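Local coordinates for protein DR2417 (Deinococcus radiodurans, PDB 4XWW) that probably degrades RNA from the 5' end as a metal-dependent exonuclease of the metallo-beta-lactamase superfamily, and possibly also cuts it internally, at residues 154-159 / 283-288; 182-187 / 248-253; 223-228 / 376-381; 356-361 / 368-373. One frame throughout, in Å; residues are numbered along the deposited sequence.

From the N terminus, residues 154-159 come first, in a loop between two strands of the metallo-beta-lactamase part. Interaction 1 joins them to 283-288, just past a helix of the beta-CASP part, and so closes a long loop. Interaction 2, 182-187 with 248-253, lies wholly within that loop; the two touch where Q253 OE1 meets N287 N. Interaction 3 starts inside the same loop at 223-228 but closes beyond it at 376-381, so it crosses both; R251 of interaction 2 bonds to its H377. Interaction 4, 356-361 with 368-373, is a short closure inside the span of interaction 3, at the edge of the five-stranded parallel sheet, and packs P371 on V376.

Interaction 1 of 4, residues 154-159 / 283-288; sequences SIPDNA and TGHMNP
P156 lays its CB over one face of the H285 imidazole, the two side chains sliding past each other in opposite directions. This is a CH-pi contact: P156 CB stands 3.6 Å from the centroid of the H285 ring, 15° off its normal. It joins two loops where the metallo-beta-lactamase and beta-CASP parts of RNase J meet, the first close to the zinc site, the second just after helix 271-282. That helix closes in a Schellman motif, with G284 at positive phi as its C-prime residue and the amides of G284 and H285 turned back to Q281 O and A280 O. The same turn brings T283 O over the opposite face of the imidazole, 3.4 Å above its plane, so backbone oxygen and proline sandwich the ring. D157 works at the edge instead. Its carboxylate stands almost perpendicular to the imidazole, the planes 86° apart. OD2 accepts from L110 N, which helps to fix the acid in place, and from the histidine as well. The bond across the loops is bent and weak: H285 NE2 donates to D157 OD2 over 2.8 Å, at an N-H...O angle of 147°.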
# COMPACT_ATOMS: atom_id res chain seq x y z
N SER A 154 15.53 -17.45 -6.09
CA SER A 154 14.63 -17.15 -7.20
C SER A 154 15.38 -16.64 -8.43
O SER A 154 14.76 -16.17 -9.40
CB SER A 154 13.62 -16.11 -6.74
OG SER A 154 14.31 -15.10 -6.02
N ILE A 155 16.72 -16.70 -8.37
CA ILE A 155 17.58 -16.40 -9.52
C ILE A 155 18.72 -17.44 -9.51
O ILE A 155 19.12 -17.89 -8.44
CB ILE A 155 18.14 -14.94 -9.47
CG1 ILE A 155 18.76 -14.52 -10.81
CG2 ILE A 155 19.17 -14.78 -8.34
CD1 ILE A 155 19.25 -13.07 -10.84
N PRO A 156 19.20 -17.88 -10.69
CA PRO A 156 20.32 -18.82 -10.73
C PRO A 156 21.64 -18.22 -10.23
O PRO A 156 21.74 -16.98 -10.08
CB PRO A 156 20.44 -19.18 -12.22
CG PRO A 156 19.10 -18.88 -12.79
CD PRO A 156 18.57 -17.71 -12.01
N ASP A 157 22.63 -19.07 -9.99
CA ASP A 157 23.98 -18.65 -9.64
C ASP A 157 23.96 -17.82 -8.36
O ASP A 157 24.60 -16.78 -8.26
CB ASP A 157 24.62 -17.87 -10.79
CG ASP A 157 25.22 -18.77 -11.87
OD1 ASP A 157 25.37 -20.00 -11.63
OD2 ASP A 157 25.54 -18.25 -12.96
N ASN A 158 23.18 -18.33 -7.41
CA ASN A 158 23.05 -17.74 -6.08
C ASN A 158 23.90 -18.48 -5.08
O ASN A 158 23.84 -19.71 -4.98
CB ASN A 158 21.59 -17.79 -5.65
CG ASN A 158 21.38 -17.16 -4.30
OD1 ASN A 158 21.35 -15.94 -4.19
ND2 ASN A 158 21.21 -17.98 -3.27
N ALA A 159 24.73 -17.75 -4.33
CA ALA A 159 25.63 -18.40 -3.41
C ALA A 159 25.45 -17.93 -1.99
O ALA A 159 25.09 -16.78 -1.74
CB ALA A 159 27.10 -18.18 -3.82
N THR A 283 24.57 -17.63 -20.23
CA THR A 283 25.25 -18.32 -19.14
C THR A 283 24.67 -19.71 -18.93
O THR A 283 24.92 -20.35 -17.91
CB THR A 283 25.18 -17.51 -17.83
OG1 THR A 283 23.84 -17.07 -17.61
CG2 THR A 283 26.09 -16.28 -17.93
N GLY A 284 23.89 -20.17 -19.89
CA GLY A 284 23.40 -21.54 -19.90
C GLY A 284 22.25 -21.89 -18.98
O GLY A 284 21.92 -23.07 -18.83
N HIS A 285 21.61 -20.90 -18.37
CA HIS A 285 20.52 -21.17 -17.44
C HIS A 285 19.16 -21.23 -18.11
O HIS A 285 18.22 -21.75 -17.54
CB HIS A 285 20.50 -20.12 -16.32
CG HIS A 285 21.75 -20.11 -15.52
ND1 HIS A 285 22.09 -21.11 -14.64
CD2 HIS A 285 22.78 -19.21 -15.47
CE1 HIS A 285 23.26 -20.85 -14.09
NE2 HIS A 285 23.69 -19.70 -14.57
N MET A 286 19.08 -20.69 -19.32
CA MET A 286 17.82 -20.70 -20.06
C MET A 286 18.03 -21.31 -21.43
O MET A 286 18.92 -20.89 -22.17
CB MET A 286 17.25 -19.29 -20.19
CG MET A 286 15.81 -19.26 -20.73
SD MET A 286 15.20 -17.58 -20.97
CE MET A 286 14.87 -17.11 -19.25
N ASN A 287 17.19 -22.28 -21.76
CA ASN A 287 17.29 -23.01 -23.01
C ASN A 287 15.91 -23.24 -23.61
O ASN A 287 15.24 -24.22 -23.30
CB ASN A 287 18.01 -24.35 -22.79
CG ASN A 287 19.40 -24.17 -22.20
OD1 ASN A 287 20.35 -23.90 -22.92
ND2 ASN A 287 19.51 -24.31 -20.87
N PRO A 288 15.46 -22.31 -24.45
CA PRO A 288 14.12 -22.42 -25.04
C PRO A 288 14.07 -23.62 -25.97
O PRO A 288 14.92 -23.75 -26.85
CB PRO A 288 13.96 -21.10 -25.82
CG PRO A 288 15.03 -20.19 -25.29
CD PRO A 288 16.15 -21.07 -24.85

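Interaction 2 of 4, residues 182-187 / 248-253; sequences VGTGAG and QVYRIQ
V182 (chi1 -70°) sets CG1 beside its backbone N and tucks CG2 between N and the carbonyl carbon, while Y250 holds CG anti to its carbonyl carbon (chi1 -58°), and its ring lies against V182. V182 CG2 sits 4.0 Å from the centroid of the Y250 ring, almost on the normal, a CH-pi contact over the face. The other methyl, CG1 of V182, stands above and just outside the rim on the CD2/CE2 side, 3.7 Å from Y250 CD2. T184 presents its methyl rather than its hydroxyl, and approaches the same ring obliquely, with CG2 4.0 Å from Y250 CD1. That methyl also rests on the next helical turn, 4.1 Å from Q253 CG. The loop thus packs, through apolar groups, on the first turn of helix 249-261, where the metallo-beta-lactamase part meets the beta-CASP part. Q248 is the N-cap of this helix: its OE1 accepts from R251 N over 3.1 Å, the amide lying above the carbonyl plane of the side chain. On the loop side, V182 O takes a hydrogen bond from N254 ND2, one turn along the helix from Y250. The amide end of Q253 turns elsewhere, with OE1 accepting from N287 N and NE2 donating to D257 OD2.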
# COMPACT_ATOMS: atom_id res chain seq x y z
N VAL A 182 14.08 -27.28 -8.35
CA VAL A 182 13.61 -26.06 -9.01
C VAL A 182 12.96 -26.40 -10.35
O VAL A 182 12.33 -25.54 -10.97
CB VAL A 182 14.73 -25.03 -9.21
CG1 VAL A 182 15.13 -24.45 -7.86
CG2 VAL A 182 15.94 -25.64 -9.90
N GLY A 183 13.10 -27.65 -10.79
CA GLY A 183 12.26 -28.17 -11.87
C GLY A 183 12.85 -28.12 -13.27
O GLY A 183 12.24 -28.58 -14.22
N THR A 184 14.06 -27.58 -13.38
CA THR A 184 14.64 -27.30 -14.69
C THR A 184 15.50 -28.45 -15.20
O THR A 184 16.11 -28.34 -16.25
CB THR A 184 15.49 -26.03 -14.66
OG1 THR A 184 16.51 -26.17 -13.67
CG2 THR A 184 14.61 -24.82 -14.34
N GLY A 185 15.56 -29.54 -14.44
CA GLY A 185 16.26 -30.74 -14.88
C GLY A 185 17.77 -30.59 -14.87
O GLY A 185 18.48 -31.35 -15.53
N ALA A 186 18.28 -29.61 -14.14
CA ALA A 186 19.71 -29.33 -14.16
C ALA A 186 20.43 -29.78 -12.88
O ALA A 186 21.61 -29.50 -12.70
CB ALA A 186 19.95 -27.85 -14.39
N GLY A 187 19.71 -30.48 -12.02
CA GLY A 187 20.28 -31.01 -10.79
C GLY A 187 20.58 -29.96 -9.73
O GLY A 187 21.26 -30.25 -8.75
N GLN A 248 13.21 -14.29 -12.88
CA GLN A 248 12.85 -15.59 -12.31
C GLN A 248 13.12 -16.63 -13.37
O GLN A 248 12.20 -17.18 -13.98
CB GLN A 248 11.39 -15.65 -11.86
CG GLN A 248 11.22 -16.14 -10.40
CD GLN A 248 11.76 -17.55 -10.10
OE1 GLN A 248 12.43 -18.20 -10.92
NE2 GLN A 248 11.48 -18.02 -8.89
N VAL A 249 14.40 -16.90 -13.59
CA VAL A 249 14.81 -17.78 -14.67
C VAL A 249 14.27 -19.19 -14.53
O VAL A 249 13.87 -19.78 -15.52
CB VAL A 249 16.35 -17.84 -14.79
CG1 VAL A 249 16.73 -18.70 -15.98
CG2 VAL A 249 16.92 -16.42 -14.95
N TYR A 250 14.27 -19.76 -13.31
CA TYR A 250 13.70 -21.10 -13.17
C TYR A 250 12.23 -21.16 -13.58
O TYR A 250 11.81 -22.03 -14.35
CB TYR A 250 13.81 -21.62 -11.74
CG TYR A 250 15.21 -21.68 -11.19
CD1 TYR A 250 16.28 -22.11 -11.98
CD2 TYR A 250 15.46 -21.32 -9.88
CE1 TYR A 250 17.59 -22.16 -11.45
CE2 TYR A 250 16.73 -21.37 -9.35
CZ TYR A 250 17.79 -21.79 -10.12
OH TYR A 250 19.03 -21.82 -9.55
N ARG A 251 11.44 -20.25 -13.00
CA ARG A 251 10.01 -20.10 -13.33
C ARG A 251 9.79 -19.99 -14.85
O ARG A 251 8.96 -20.70 -15.43
CB ARG A 251 9.46 -18.87 -12.62
CG ARG A 251 7.93 -18.62 -12.76
CD ARG A 251 7.08 -19.44 -11.78
NE ARG A 251 7.54 -19.32 -10.40
CZ ARG A 251 7.23 -18.34 -9.56
NH1 ARG A 251 6.39 -17.35 -9.93
NH2 ARG A 251 7.74 -18.37 -8.32
N ILE A 252 10.52 -19.08 -15.48
CA ILE A 252 10.35 -18.85 -16.90
C ILE A 252 10.78 -20.08 -17.71
O ILE A 252 10.10 -20.48 -18.65
CB ILE A 252 11.11 -17.61 -17.37
CG1 ILE A 252 10.51 -16.37 -16.68
CG2 ILE A 252 11.01 -17.47 -18.87
CD1 ILE A 252 11.31 -15.09 -16.84
N GLN A 253 11.90 -20.70 -17.35
CA GLN A 253 12.32 -21.89 -18.09
C GLN A 253 11.26 -22.99 -17.99
O GLN A 253 10.91 -23.62 -18.99
CB GLN A 253 13.66 -22.44 -17.57
CG GLN A 253 14.06 -23.74 -18.27
CD GLN A 253 14.48 -23.54 -19.72
OE1 GLN A 253 15.14 -22.56 -20.06
NE2 GLN A 253 14.12 -24.49 -20.58

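Interaction 3 of 4, residues 223-228 / 376-381; sequences AEIARN and VHASGH. With nucleotides of chain C.
The RNA-binding loop 376-381, whose residues 377-381 are predicted to bind substrate, packs its back on helix 222-234 while its front holds the phosphate backbone. I225 carries the packing, spreading CG1, CG2 and CD1 along the loop. CG1 meets A378 CB at 3.6 Å, methyl CG2 rests 3.5 Å from V376 O, and CD1 lies against the carbonyl of H377. Carbonyl oxygens thus sit beside aliphatic carbons, and V376 O finds its polar partner in S343 OG.

On the front, the CB of H377 already points away from the helix, and with CG anti to the backbone N (chi1 180°) the extended side chain brings NE2 to the RNA. There NE2 makes a hydrogen bond of 2.8 Å to O3' of U1 of chain C, with the oxygen in the plane of the ring. R251 NH1 bonds to ND1 of H377 on the ring's other side, a second-shell contact that helps fix its rotation. G380 offers its amide instead of a side chain: N donates almost straight to OP1 of U2 of chain C, at 3.1 Å. One phosphate farther on, H381 NE2 donates to OP1 of U3 of chain C over 2.7 Å, while its ND1 is hydrogen-bonded to D209 OD2. The H381 ring also meets the zinc ligands H153 and H403, edge-to-face with H153. H381 is the predicted proton acceptor and D209 the predicted proton donor, an arrangement that belongs to the two-metal active site of the RNA-processing metallo-beta-lactamases, where a beta-CASP part lies beside the catalytic one.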
# COMPACT_ATOMS: atom_id res chain seq x y z
N ALA A 223 9.02 -26.76 -8.54
CA ALA A 223 8.50 -27.87 -9.32
C ALA A 223 6.98 -27.97 -9.15
O ALA A 223 6.27 -28.30 -10.09
CB ALA A 223 9.20 -29.19 -8.94
N GLU A 224 6.48 -27.67 -7.95
CA GLU A 224 5.05 -27.69 -7.71
C GLU A 224 4.36 -26.55 -8.45
O GLU A 224 3.30 -26.74 -9.05
CB GLU A 224 4.74 -27.57 -6.21
CG GLU A 224 3.25 -27.74 -5.94
CD GLU A 224 2.79 -27.10 -4.65
OE1 GLU A 224 3.62 -26.97 -3.72
OE2 GLU A 224 1.60 -26.73 -4.57
N ILE A 225 4.96 -25.36 -8.41
CA ILE A 225 4.40 -24.22 -9.15
C ILE A 225 4.35 -24.54 -10.65
O ILE A 225 3.37 -24.23 -11.31
CB ILE A 225 5.22 -22.93 -8.92
CG1 ILE A 225 5.33 -22.61 -7.43
CG2 ILE A 225 4.61 -21.75 -9.72
CD1 ILE A 225 4.01 -22.58 -6.66
N ALA A 226 5.39 -25.17 -11.19
CA ALA A 226 5.40 -25.54 -12.61
C ALA A 226 4.27 -26.52 -12.94
O ALA A 226 3.59 -26.38 -13.97
CB ALA A 226 6.76 -26.14 -13.00
N ARG A 227 4.07 -27.51 -12.07
CA ARG A 227 2.97 -28.46 -12.25
C ARG A 227 1.62 -27.74 -12.24
O ARG A 227 0.73 -28.01 -13.07
CB ARG A 227 2.99 -29.53 -11.15
CG ARG A 227 4.05 -30.60 -11.35
CD ARG A 227 3.80 -31.79 -10.42
NE ARG A 227 3.93 -31.42 -9.02
CZ ARG A 227 5.09 -31.42 -8.37
NH1 ARG A 227 6.20 -31.76 -9.00
NH2 ARG A 227 5.13 -31.06 -7.09
N ASN A 228 1.47 -26.82 -11.30
CA ASN A 228 0.23 -26.06 -11.20
C ASN A 228 -0.03 -25.19 -12.44
O ASN A 228 -1.18 -25.12 -12.93
CB ASN A 228 0.25 -25.19 -9.94
CG ASN A 228 0.19 -26.01 -8.67
OD1 ASN A 228 -0.01 -27.22 -8.72
ND2 ASN A 228 0.34 -25.35 -7.52
N VAL A 376 0.29 -20.20 -7.98
CA VAL A 376 1.09 -20.00 -9.17
C VAL A 376 2.35 -19.18 -8.86
O VAL A 376 3.00 -18.66 -9.76
CB VAL A 376 0.28 -19.35 -10.30
CG1 VAL A 376 -0.78 -20.32 -10.80
CG2 VAL A 376 -0.37 -18.05 -9.84
N HIS A 377 2.69 -19.07 -7.59
CA HIS A 377 3.95 -18.43 -7.19
C HIS A 377 4.54 -19.06 -5.95
O HIS A 377 3.80 -19.39 -5.01
CB HIS A 377 3.72 -16.94 -6.93
CG HIS A 377 4.96 -16.20 -6.52
ND1 HIS A 377 6.01 -15.97 -7.38
CD2 HIS A 377 5.30 -15.64 -5.34
CE1 HIS A 377 6.96 -15.31 -6.74
NE2 HIS A 377 6.55 -15.09 -5.50
N ALA A 378 5.86 -19.21 -5.95
CA ALA A 378 6.62 -19.58 -4.76
C ALA A 378 7.65 -18.52 -4.47
O ALA A 378 8.39 -18.11 -5.36
CB ALA A 378 7.31 -20.94 -4.96
N SER A 379 7.73 -18.09 -3.22
CA SER A 379 8.74 -17.14 -2.77
C SER A 379 10.16 -17.64 -3.04
O SER A 379 10.42 -18.85 -3.02
CB SER A 379 8.56 -16.88 -1.26
OG SER A 379 9.59 -16.05 -0.74
N GLY A 380 11.07 -16.71 -3.27
CA GLY A 380 12.48 -17.04 -3.34
C GLY A 380 13.11 -17.24 -1.97
O GLY A 380 14.30 -17.56 -1.89
N HIS A 381 12.36 -17.00 -0.89
CA HIS A 381 13.00 -17.03 0.44
C HIS A 381 12.43 -18.10 1.38
O HIS A 381 11.23 -18.39 1.37
CB HIS A 381 12.93 -15.65 1.11
CG HIS A 381 13.53 -14.54 0.31
ND1 HIS A 381 14.84 -14.12 0.48
CD2 HIS A 381 13.01 -13.75 -0.67
CE1 HIS A 381 15.09 -13.12 -0.34
NE2 HIS A 381 14.00 -12.88 -1.05
P U C 2 9.12 -13.37 -2.91
OP1 U C 2 10.07 -13.81 -3.95
OP2 U C 2 9.11 -14.05 -1.59
O5' U C 2 9.33 -11.82 -2.61
C5' U C 2 9.45 -10.85 -3.67
C4' U C 2 10.44 -9.78 -3.29
O4' U C 2 9.85 -8.90 -2.29
C3' U C 2 11.76 -10.26 -2.70
O3' U C 2 12.81 -9.47 -3.23
C2' U C 2 11.61 -9.96 -1.22
O2' U C 2 12.85 -9.77 -0.57
C1' U C 2 10.80 -8.67 -1.27
N1 U C 2 10.10 -8.34 -0.03
C2 U C 2 10.10 -7.03 0.39
O2 U C 2 10.66 -6.14 -0.23
N3 U C 2 9.43 -6.79 1.56
C4 U C 2 8.77 -7.71 2.35
O4 U C 2 8.21 -7.34 3.38
C5 U C 2 8.81 -9.05 1.85
C6 U C 2 9.46 -9.32 0.71
O3' U C 1 7.64 -13.44 -3.52
P U C 3 14.19 -10.15 -3.65
OP1 U C 3 14.06 -11.61 -3.44
OP2 U C 3 15.29 -9.41 -2.98
O5' U C 3 14.25 -9.90 -5.21
C5' U C 3 13.17 -10.30 -6.06
C4' U C 3 12.88 -9.22 -7.07
O4' U C 3 11.96 -8.25 -6.49
C3' U C 3 14.10 -8.43 -7.54
O3' U C 3 14.04 -8.24 -8.94
C2' U C 3 13.97 -7.11 -6.80
O2' U C 3 14.56 -6.02 -7.48
C1' U C 3 12.46 -6.95 -6.72
N1 U C 3 12.02 -6.08 -5.62
C2 U C 3 11.13 -5.07 -5.92
O2 U C 3 10.68 -4.89 -7.04
N3 U C 3 10.77 -4.28 -4.85
C4 U C 3 11.21 -4.40 -3.55
O4 U C 3 10.79 -3.61 -2.70
C5 U C 3 12.13 -5.46 -3.33
C6 U C 3 12.50 -6.24 -4.35

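Interaction 4 of 4, residues 356-361 / 368-373; sequences LIVNRL and VVYPPT
Y370 OH has two hydrogen-bond partners, Y362 OH and E214 OE1 of the second subunit, while V358 CG1 lies against its flank at 4.2 Å. The phenol is therefore part of the dimer contact, where R407 of the second subunit also packs on both V358 and Y370, and the two bonds limit where the ring can go. Methyl CG1 of V358 comes closest at the ring carbon CE2 of Y370, 3.9 Å away, approaching obliquely. Y370 holds its CG between the backbone N and the carbonyl carbon (chi1 46°), and this torsion leans the ring back toward V368, whose CG1 meets its edge in the ring plane. V368 in turn reaches across to the helix: its CG2 packs 3.8 Å from L361 CB, and its CG1 touches L361 CD1, the two side chains crossing at about a right angle. V358 and L361 lie three residues apart and so point from the same face of the helix, one to Y370 and the other to V368.

Within the fold this is the second half of a beta-alpha-beta unit, strand 339-342, helix 351-364 and strand 367-369. V358 and L361 also rest on L342 and V340 of the first strand, V369 makes backbone hydrogen bonds to those same two residues, and I357 packs on helix 320-326, while strand 367-369 forms one edge of the five-stranded parallel sheet.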
# COMPACT_ATOMS: atom_id res chain seq x y z
N LEU A 356 -5.06 -2.47 -9.10
CA LEU A 356 -5.61 -1.60 -10.13
C LEU A 356 -5.63 -2.37 -11.43
O LEU A 356 -6.60 -2.33 -12.19
CB LEU A 356 -4.78 -0.32 -10.26
CG LEU A 356 -5.11 0.55 -11.47
CD1 LEU A 356 -6.56 1.00 -11.40
CD2 LEU A 356 -4.17 1.74 -11.54
N ILE A 357 -4.54 -3.10 -11.68
CA ILE A 357 -4.42 -3.86 -12.91
C ILE A 357 -5.39 -5.03 -12.89
O ILE A 357 -6.04 -5.30 -13.91
CB ILE A 357 -2.98 -4.34 -13.12
CG1 ILE A 357 -2.15 -3.15 -13.60
CG2 ILE A 357 -2.95 -5.47 -14.16
CD1 ILE A 357 -0.68 -3.45 -13.77
N VAL A 358 -5.53 -5.68 -11.74
CA VAL A 358 -6.43 -6.82 -11.65
C VAL A 358 -7.87 -6.39 -11.98
O VAL A 358 -8.55 -7.05 -12.77
CB VAL A 358 -6.36 -7.48 -10.27
CG1 VAL A 358 -7.55 -8.44 -10.05
CG2 VAL A 358 -5.03 -8.24 -10.15
N ASN A 359 -8.33 -5.29 -11.40
CA ASN A 359 -9.68 -4.84 -11.70
C ASN A 359 -9.88 -4.45 -13.17
O ASN A 359 -10.94 -4.69 -13.74
CB ASN A 359 -10.09 -3.68 -10.78
CG ASN A 359 -10.55 -4.18 -9.43
OD1 ASN A 359 -11.42 -5.03 -9.35
ND2 ASN A 359 -9.93 -3.70 -8.36
N ARG A 360 -8.86 -3.86 -13.79
CA ARG A 360 -8.98 -3.53 -15.20
C ARG A 360 -9.06 -4.80 -16.05
O ARG A 360 -9.81 -4.83 -17.03
CB ARG A 360 -7.83 -2.65 -15.68
CG ARG A 360 -7.78 -1.26 -15.04
CD ARG A 360 -8.85 -0.33 -15.57
NE ARG A 360 -9.05 0.81 -14.68
CZ ARG A 360 -9.87 0.81 -13.63
NH1 ARG A 360 -10.57 -0.28 -13.34
NH2 ARG A 360 -9.99 1.89 -12.87
N LEU A 361 -8.26 -5.81 -15.69
CA LEU A 361 -8.33 -7.09 -16.39
C LEU A 361 -9.74 -7.68 -16.28
O LEU A 361 -10.30 -8.12 -17.29
CB LEU A 361 -7.28 -8.06 -15.84
CG LEU A 361 -5.85 -7.62 -16.11
CD1 LEU A 361 -4.85 -8.50 -15.32
CD2 LEU A 361 -5.55 -7.64 -17.61
N VAL A 368 -8.70 -14.11 -15.01
CA VAL A 368 -7.57 -13.60 -14.25
C VAL A 368 -7.19 -14.61 -13.19
O VAL A 368 -8.03 -15.03 -12.38
CB VAL A 368 -7.86 -12.24 -13.58
CG1 VAL A 368 -6.55 -11.55 -13.20
CG2 VAL A 368 -8.72 -11.36 -14.48
N VAL A 369 -5.92 -14.99 -13.18
CA VAL A 369 -5.42 -16.09 -12.37
C VAL A 369 -4.26 -15.60 -11.50
O VAL A 369 -3.25 -15.13 -12.03
CB VAL A 369 -4.95 -17.26 -13.28
CG1 VAL A 369 -4.28 -18.35 -12.46
CG2 VAL A 369 -6.13 -17.82 -14.05
N TYR A 370 -4.41 -15.72 -10.19
CA TYR A 370 -3.37 -15.24 -9.25
C TYR A 370 -3.49 -15.92 -7.89
O TYR A 370 -4.51 -16.55 -7.60
CB TYR A 370 -3.47 -13.72 -9.06
CG TYR A 370 -4.89 -13.25 -8.83
CD1 TYR A 370 -5.51 -13.42 -7.59
CD2 TYR A 370 -5.62 -12.69 -9.86
CE1 TYR A 370 -6.83 -13.01 -7.39
CE2 TYR A 370 -6.93 -12.27 -9.67
CZ TYR A 370 -7.53 -12.43 -8.44
OH TYR A 370 -8.83 -12.02 -8.28
N PRO A 371 -2.43 -15.82 -7.07
CA PRO A 371 -2.52 -16.38 -5.71
C PRO A 371 -3.39 -15.48 -4.85
O PRO A 371 -3.44 -14.29 -5.11
CB PRO A 371 -1.07 -16.36 -5.22
CG PRO A 371 -0.24 -16.17 -6.45
CD PRO A 371 -1.06 -15.33 -7.35
N PRO A 372 -3.99 -16.04 -3.80
CA PRO A 372 -3.87 -17.42 -3.34
C PRO A 372 -4.87 -18.37 -3.99
O PRO A 372 -4.77 -19.58 -3.78
CB PRO A 372 -4.13 -17.30 -1.84
CG PRO A 372 -5.04 -16.17 -1.74
CD PRO A 372 -4.63 -15.18 -2.78
N THR A 373 -5.81 -17.84 -4.77
CA THR A 373 -6.81 -18.66 -5.44
C THR A 373 -6.16 -19.80 -6.22
O THR A 373 -6.59 -20.95 -6.17
CB THR A 373 -7.64 -17.80 -6.40
OG1 THR A 373 -8.07 -16.61 -5.73
CG2 THR A 373 -8.85 -18.58 -6.90